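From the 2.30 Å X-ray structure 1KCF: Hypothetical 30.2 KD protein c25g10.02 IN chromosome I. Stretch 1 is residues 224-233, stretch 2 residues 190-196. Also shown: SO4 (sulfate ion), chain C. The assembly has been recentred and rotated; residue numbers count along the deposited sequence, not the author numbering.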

# COMPACT_ATOMS: atom_id res chain seq x y z
N LYS A 224 -12.91 -21.39 9.46
CA LYS A 224 -13.41 -21.18 8.11
C LYS A 224 -14.76 -20.46 8.15
O LYS A 224 -14.94 -19.42 7.51
CB LYS A 224 -13.57 -22.52 7.39
N LYS A 225 -15.70 -21.03 8.90
CA LYS A 225 -17.04 -20.47 9.04
C LYS A 225 -16.99 -19.05 9.61
O LYS A 225 -17.74 -18.17 9.18
CB LYS A 225 -17.88 -21.35 9.97
CG LYS A 225 -18.13 -22.75 9.46
CD LYS A 225 -19.53 -22.90 8.88
CE LYS A 225 -20.59 -22.75 9.96
NZ LYS A 225 -21.96 -23.04 9.44
N ASP A 226 -16.10 -18.84 10.58
CA ASP A 226 -15.96 -17.53 11.20
C ASP A 226 -15.47 -16.50 10.20
O ASP A 226 -15.96 -15.37 10.18
CB ASP A 226 -14.99 -17.63 12.38
CG ASP A 226 -15.45 -18.63 13.42
OD1 ASP A 226 -16.28 -18.25 14.29
OD2 ASP A 226 -15.01 -19.80 13.37
N ASP A 227 -14.50 -16.87 9.37
CA ASP A 227 -13.97 -15.94 8.39
C ASP A 227 -14.99 -15.65 7.30
O ASP A 227 -15.10 -14.51 6.84
CB ASP A 227 -12.67 -16.48 7.79
CG ASP A 227 -11.54 -16.56 8.82
OD1 ASP A 227 -11.68 -15.96 9.90
OD2 ASP A 227 -10.51 -17.21 8.54
N MET A 228 -15.75 -16.66 6.88
CA MET A 228 -16.77 -16.48 5.85
C MET A 228 -17.91 -15.62 6.39
O MET A 228 -18.45 -14.77 5.69
CB MET A 228 -17.36 -17.82 5.41
CG MET A 228 -16.40 -18.76 4.70
SD MET A 228 -17.28 -20.14 3.91
CE MET A 228 -17.57 -21.20 5.29
N ALA A 229 -18.28 -15.86 7.64
CA ALA A 229 -19.35 -15.11 8.27
C ALA A 229 -18.95 -13.65 8.33
O ALA A 229 -19.77 -12.75 8.13
CB ALA A 229 -19.61 -15.65 9.67
N ASP A 230 -17.67 -13.40 8.59
CA ASP A 230 -17.17 -12.04 8.67
C ASP A 230 -17.43 -11.26 7.38
O ASP A 230 -18.02 -10.17 7.42
CB ASP A 230 -15.68 -12.04 8.98
CG ASP A 230 -15.26 -10.84 9.80
OD1 ASP A 230 -15.71 -10.75 10.97
OD2 ASP A 230 -14.51 -9.98 9.28
N SER A 231 -17.01 -11.79 6.24
CA SER A 231 -17.23 -11.09 4.98
C SER A 231 -18.71 -10.99 4.63
O SER A 231 -19.14 -10.01 4.02
CB SER A 231 -16.45 -11.76 3.83
OG SER A 231 -16.91 -13.08 3.58
N ALA A 232 -19.49 -11.99 5.02
CA ALA A 232 -20.92 -11.98 4.73
C ALA A 232 -21.60 -10.86 5.52
O ALA A 232 -22.53 -10.21 5.04
CB ALA A 232 -21.55 -13.33 5.06
N LEU A 233 -21.15 -10.63 6.75
CA LEU A 233 -21.72 -9.58 7.59
C LEU A 233 -21.31 -8.21 7.09
O LEU A 233 -22.03 -7.22 7.29
CB LEU A 233 -21.29 -9.75 9.05
CG LEU A 233 -21.87 -10.94 9.81
CD1 LEU A 233 -21.11 -11.13 11.10
CD2 LEU A 233 -23.35 -10.70 10.08
S SO4 C . -17.22 -14.18 17.53
O1 SO4 C . -17.88 -14.30 16.22
O2 SO4 C . -17.85 -13.08 18.28
O3 SO4 C . -17.35 -15.44 18.27
O4 SO4 C . -15.78 -13.88 17.33
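Stretch 2 190-196: SRVQMVK

Stretch 2 is the start of a helix that packs across the helix of stretch 1. S190 precedes the helix, and residues 191-196 are helical with phi/psi near -60/-40. S190 is the N-cap: its OG accepts a hydrogen bond from Q193 N at 3.2 Å. The first backbone bond of the turn runs from M194 N to S190 O at 2.9 Å. The two helices cross at 59° between their N-to-C directions, and their axes approach to 8.7 Å. The backbones come nearest at A229 and V192, whose CA atoms are 5.5 Å apart. At this crossing the methyl of A229 points toward stretch 2, its CB 3.9 Å from R191 O and 4.0 Å from V192 CA. The contact buries 494 Å² in all, counting both sides.

R191 covers the most surface. Its CA-to-CB bond points toward stretch 1, and its side chain fits as a knob among D226, A229, D230 and L233. The rotamer is m, t, m for chi1 to chi3. The guanidinium reaches D230 and forms a salt bridge, with NH1 donating to D230 OD1 at 2.7 Å and an angle of 156°. D226 O lies over one face of the guanidinium. The carboxylate of D226 is near but not bridged: D226 OD1 is 4.3 Å from R191 NH2 and well out of the guanidinium plane, so only the charges attract. Closer to the backbone, R191 CB rests 3.7 Å from L233 CD1.

The sulfate, probably from the crystallisation liquor, sits at the start of the helix. Its O1 accepts from R191 N at 2.7 Å and from R191 NE at 2.9 Å, so backbone and side chain hold the same oxygen. A water links the two stretches here. It accepts from V192 N at 2.9 Å and donates to D226 OD1 at 2.6 Å and to sulfate O1 at 2.8 Å.

V192 comes next in area, with chi1 t. Its CG2 lies 3.4 Å from D226 OD1 and 4.0 Å from K225 CB. It is also 4.3 Å from A229 CB.

L233 covers the most surface on stretch 1. Its side chain, m then t, meets V195 one turn beyond R191: L233 CG is 3.7 Å from V195 CG2. L233 CD1 is 4.0 Å from M194 CE. V195 CG2 also packs against A229 CB at 3.7 Å and, more loosely, A232 CB at 4.5 Å. Q193 points away and makes no contact with stretch 1.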

# COMPACT_ATOMS: atom_id res chain seq x y z
N SER A 190 -22.38 -14.77 18.39
CA SER A 190 -21.16 -14.86 17.60
C SER A 190 -21.50 -14.52 16.15
O SER A 190 -22.66 -14.59 15.75
CB SER A 190 -20.58 -16.27 17.68
OG SER A 190 -21.38 -17.19 16.96
N ARG A 191 -20.49 -14.16 15.37
CA ARG A 191 -20.69 -13.82 13.96
C ARG A 191 -21.32 -14.99 13.20
O ARG A 191 -22.23 -14.79 12.40
CB ARG A 191 -19.35 -13.44 13.33
CG ARG A 191 -18.76 -12.15 13.88
CD ARG A 191 -17.30 -11.98 13.49
NE ARG A 191 -16.47 -13.04 14.05
CZ ARG A 191 -15.22 -13.29 13.69
NH1 ARG A 191 -14.64 -12.55 12.75
NH2 ARG A 191 -14.55 -14.28 14.25
N VAL A 192 -20.85 -16.20 13.47
CA VAL A 192 -21.39 -17.40 12.83
C VAL A 192 -22.88 -17.57 13.14
O VAL A 192 -23.68 -17.90 12.26
CB VAL A 192 -20.63 -18.66 13.29
CG1 VAL A 192 -21.41 -19.92 12.94
CG2 VAL A 192 -19.26 -18.70 12.64
N GLN A 193 -23.25 -17.33 14.39
CA GLN A 193 -24.65 -17.45 14.81
C GLN A 193 -25.51 -16.36 14.18
O GLN A 193 -26.67 -16.61 13.83
CB GLN A 193 -24.76 -17.37 16.33
CG GLN A 193 -25.04 -18.70 17.00
CD GLN A 193 -26.29 -19.38 16.45
OE1 GLN A 193 -27.39 -18.85 16.54
NE2 GLN A 193 -26.11 -20.57 15.88
N MET A 194 -24.96 -15.16 14.04
CA MET A 194 -25.71 -14.07 13.43
C MET A 194 -26.05 -14.40 11.98
O MET A 194 -27.17 -14.21 11.54
CB MET A 194 -24.93 -12.76 13.49
CG MET A 194 -24.72 -12.23 14.90
SD MET A 194 -24.17 -10.50 14.94
CE MET A 194 -22.41 -10.70 14.84
N VAL A 195 -25.06 -14.92 11.24
CA VAL A 195 -25.27 -15.27 9.84
C VAL A 195 -26.22 -16.44 9.72
O VAL A 195 -27.08 -16.46 8.84
CB VAL A 195 -23.94 -15.63 9.15
CG1 VAL A 195 -24.21 -16.13 7.73
CG2 VAL A 195 -23.04 -14.40 9.12
N LYS A 196 -26.06 -17.42 10.60
CA LYS A 196 -26.92 -18.60 10.59
C LYS A 196 -28.36 -18.16 10.78
O LYS A 196 -29.28 -18.69 10.15
CB LYS A 196 -26.51 -19.55 11.72
CG LYS A 196 -27.38 -20.78 11.84
CD LYS A 196 -26.85 -21.73 12.91
CE LYS A 196 -27.78 -22.92 13.08
NZ LYS A 196 -27.23 -23.92 14.04
O HOH W 1 -18.32 -16.76 14.85